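Local coordinates for alpha-L-arabinosidase (Xanthomonas axonopodis pv. citri, PDB 6D25), which probably hydrolyses alpha-L-arabinofuranosyl side chains of arabinoxylans as a trimeric family GH51 glycosidase that copes with internally di-substituted xylose units, at residues I234-P239 / F259-S264. Residues are numbered along the deposited sequence; the frame is centred on the assembly and turned at random.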
ATOM      1  N   ILE A 234     -12.722   3.153  20.546  1.00 19.33           N
ATOM      2  CA  ILE A 234     -12.976   2.331  19.342  1.00 18.80           C
ATOM      3  C   ILE A 234     -12.079   1.083  19.415  1.00 18.84           C
ATOM      4  O   ILE A 234     -10.866   1.188  19.276  1.00 18.97           O
ATOM      5  CB  ILE A 234     -12.710   3.130  18.065  1.00 18.31           C
ATOM      6  CG1 ILE A 234     -13.509   4.440  18.053  1.00 19.74           C
ATOM      7  CG2 ILE A 234     -13.026   2.288  16.830  1.00 18.66           C
ATOM      8  CD1 ILE A 234     -13.213   5.353  16.873  1.00 19.86           C
ATOM      9  N   LEU A 235     -12.679  -0.086  19.606  1.00 18.67           N
ATOM     10  CA  LEU A 235     -11.914  -1.331  19.652  1.00 18.87           C
ATOM     11  C   LEU A 235     -11.610  -1.785  18.234  1.00 18.57           C
ATOM     12  O   LEU A 235     -12.469  -1.688  17.357  1.00 20.28           O
ATOM     13  CB  LEU A 235     -12.732  -2.386  20.424  1.00 19.56           C
ATOM     14  CG  LEU A 235     -13.011  -2.060  21.893  1.00 20.16           C
ATOM     15  CD1 LEU A 235     -13.976  -3.072  22.454  1.00 21.30           C
ATOM     16  CD2 LEU A 235     -11.746  -2.012  22.728  1.00 20.97           C
ATOM     17  N   LYS A 236     -10.426  -2.333  18.030  1.00 18.17           N
ATOM     18  CA  LYS A 236      -9.989  -2.708  16.682  1.00 18.22           C
ATOM     19  C   LYS A 236      -9.926  -4.226  16.541  1.00 17.68           C
ATOM     20  O   LYS A 236      -9.269  -4.893  17.343  1.00 17.80           O
ATOM     21  CB  LYS A 236      -8.610  -2.110  16.409  1.00 19.97           C
ATOM     22  CG  LYS A 236      -8.596  -0.577  16.380  1.00 22.40           C
ATOM     23  CD  LYS A 236      -7.225  -0.032  16.653  1.00 24.22           C
ATOM     24  CE  LYS A 236      -7.160   1.460  16.480  1.00 26.87           C
ATOM     25  NZ  LYS A 236      -5.779   1.950  16.713  1.00 27.27           N
ATOM     26  N   ILE A 237     -10.592  -4.729  15.535  1.00 16.74           N
ATOM     27  CA  ILE A 237     -10.621  -6.147  15.235  1.00 17.56           C
ATOM     28  C   ILE A 237      -9.718  -6.425  14.028  1.00 16.68           C
ATOM     29  O   ILE A 237      -9.954  -5.900  12.937  1.00 15.96           O
ATOM     30  CB  ILE A 237     -12.049  -6.628  14.933  1.00 18.77           C
ATOM     31  CG1 ILE A 237     -13.081  -6.131  15.954  1.00 19.89           C
ATOM     32  CG2 ILE A 237     -12.048  -8.172  14.761  1.00 18.59           C
ATOM     33  CD1 ILE A 237     -12.751  -6.432  17.325  1.00 20.58           C
ATOM     34  N   ALA A 238      -8.693  -7.236  14.236  1.00 16.25           N
ATOM     35  CA  ALA A 238      -7.773  -7.645  13.189  1.00 16.36           C
ATOM     36  C   ALA A 238      -8.347  -8.787  12.345  1.00 16.68           C
ATOM     37  O   ALA A 238      -9.056  -9.653  12.842  1.00 15.26           O
ATOM     38  CB  ALA A 238      -6.461  -8.041  13.810  1.00 16.94           C
ATOM     39  N   PRO A 239      -7.971  -8.817  11.074  1.00 17.16           N
ATOM     40  CA  PRO A 239      -8.397  -9.818  10.085  1.00 17.82           C
ATOM     41  C   PRO A 239      -7.704 -11.162  10.381  1.00 17.34           C
ATOM     42  O   PRO A 239      -6.494 -11.258  10.406  1.00 18.37           O
ATOM     43  CB  PRO A 239      -7.973  -9.172   8.758  1.00 18.09           C
ATOM     44  CG  PRO A 239      -6.762  -8.407   9.103  1.00 19.18           C
ATOM     45  CD  PRO A 239      -7.089  -7.822  10.452  1.00 18.19           C
ATOM     46  N   PHE A 259      -1.569  -4.767  18.942  1.00 20.91           N
ATOM     47  CA  PHE A 259      -2.296  -3.694  18.272  1.00 21.23           C
ATOM     48  C   PHE A 259      -3.760  -4.042  18.015  1.00 21.46           C
ATOM     49  O   PHE A 259      -4.416  -3.311  17.261  1.00 22.57           O
ATOM     50  CB  PHE A 259      -1.621  -3.344  16.948  1.00 21.46           C
ATOM     51  CG  PHE A 259      -0.213  -2.868  17.119  1.00 22.63           C
ATOM     52  CD1 PHE A 259       0.032  -1.629  17.712  1.00 23.63           C
ATOM     53  CD2 PHE A 259       0.850  -3.677  16.785  1.00 23.45           C
ATOM     54  CE1 PHE A 259       1.339  -1.200  17.917  1.00 24.92           C
ATOM     55  CE2 PHE A 259       2.152  -3.228  16.950  1.00 25.08           C
ATOM     56  CZ  PHE A 259       2.398  -2.001  17.542  1.00 25.47           C
ATOM     57  N   MET A 260      -4.271  -5.146  18.578  1.00 20.28           N
ATOM     58  CA  MET A 260      -5.630  -5.537  18.297  1.00 19.43           C
ATOM     59  C   MET A 260      -6.379  -5.752  19.615  1.00 18.88           C
ATOM     60  O   MET A 260      -5.790  -6.102  20.609  1.00 18.49           O
ATOM     61  CB  MET A 260      -5.661  -6.816  17.450  1.00 19.71           C
ATOM     62  CG  MET A 260      -4.877  -7.962  18.043  1.00 20.17           C
ATOM     63  SD  MET A 260      -4.988  -9.492  17.101  1.00 20.47           S
ATOM     64  CE  MET A 260      -3.673  -9.287  15.893  1.00 21.70           C
ATOM     65  N   ASP A 261      -7.680  -5.515  19.573  1.00 17.80           N
ATOM     66  CA  ASP A 261      -8.605  -5.830  20.692  1.00 18.07           C
ATOM     67  C   ASP A 261      -9.310  -7.164  20.422  1.00 16.99           C
ATOM     68  O   ASP A 261      -9.818  -7.821  21.359  1.00 16.50           O
ATOM     69  CB  ASP A 261      -9.589  -4.669  20.881  1.00 18.38           C
ATOM     70  CG  ASP A 261      -8.827  -3.394  21.164  1.00 19.43           C
ATOM     71  OD1 ASP A 261      -8.219  -3.342  22.235  1.00 19.72           O
ATOM     72  OD2 ASP A 261      -8.751  -2.482  20.261  1.00 20.52           O
ATOM     73  N   GLY A 262      -9.318  -7.576  19.163  1.00 15.89           N
ATOM     74  CA  GLY A 262      -9.940  -8.825  18.754  1.00 15.57           C
ATOM     75  C   GLY A 262      -9.310  -9.345  17.474  1.00 15.92           C
ATOM     76  O   GLY A 262      -8.677  -8.555  16.706  1.00 15.70           O
ATOM     77  N   LEU A 263      -9.455 -10.641  17.236  1.00 15.95           N
ATOM     78  CA  LEU A 263      -8.984 -11.301  16.025  1.00 16.30           C
ATOM     79  C   LEU A 263     -10.173 -12.063  15.431  1.00 17.13           C
ATOM     80  O   LEU A 263     -10.760 -12.875  16.122  1.00 16.57           O
ATOM     81  CB  LEU A 263      -7.851 -12.265  16.354  1.00 16.93           C
ATOM     82  CG  LEU A 263      -7.290 -13.025  15.149  1.00 17.30           C
ATOM     83  CD1 LEU A 263      -6.546 -12.086  14.234  1.00 17.19           C
ATOM     84  CD2 LEU A 263      -6.364 -14.137  15.580  1.00 18.07           C
ATOM     85  N   SER A 264     -10.540 -11.791  14.181  1.00 17.46           N
ATOM     86  CA  SER A 264     -11.714 -12.440  13.604  1.00 19.33           C
ATOM     87  C   SER A 264     -11.361 -13.841  13.087  1.00 20.16           C
ATOM     88  O   SER A 264     -10.273 -14.076  12.656  1.00 23.37           O
ATOM     89  CB  SER A 264     -12.352 -11.601  12.551  1.00 19.99           C
ATOM     90  OG  SER A 264     -11.501 -11.503  11.443  1.00 22.61           O
TER
HETATM   91  O   HOH W   1      -8.499   0.243  20.410  1.00 29.44           O
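Asp261 and Lys236 meet where two neighbouring parallel strands of the (beta/alpha)8 barrel begin to pair, a worked example of how a side-chain carboxylate can serve as acceptor for a strand amide where the backbone ladder has not yet begun. Strands 235-238 and 262-269 are joined by helix 246-256 in a beta-alpha-beta unit. Just ahead of the second strand, Asp261 lays its carboxylate beside the first: OD2 receives the amide N of Lys236 at 2.8 Å through its anti lone pair, almost straight at 170°. The first torsion (chi1 -58°) turns CG away from the carbonyl carbon of Asp261 and brings this oxygen up to the amide. A water then donates to both OD2 and Ile234 O, while CD2 of Leu235 rests 3.6 Å from the carboxylate carbon CG, the two side chains crossing at about a right angle.

Lys236 O is gripped twice, by Asp261 N in the carbonyl plane and, less directly, by Gly262 N at 3.2 Å. The lysine chain itself runs away, its NZ bonded to Gln223 O. The Gly262 bond opens the regular parallel ladder, which goes on with Ala238 N to Gly262 O and Ser264 N to Ala238 O; Asp261 N is the extra donor. On the face bearing Ala238 and Leu263, Phe219 of helix 212-224 packs on Ala238, and Met253 of helix 246-256 on Leu263; both also touch Met260. Met260 curls round the methyl of Ala238: its CB, SD and CE all touch it, and the bend at chi3 (86°) sets CE 3.7 Å from Ala238 CB.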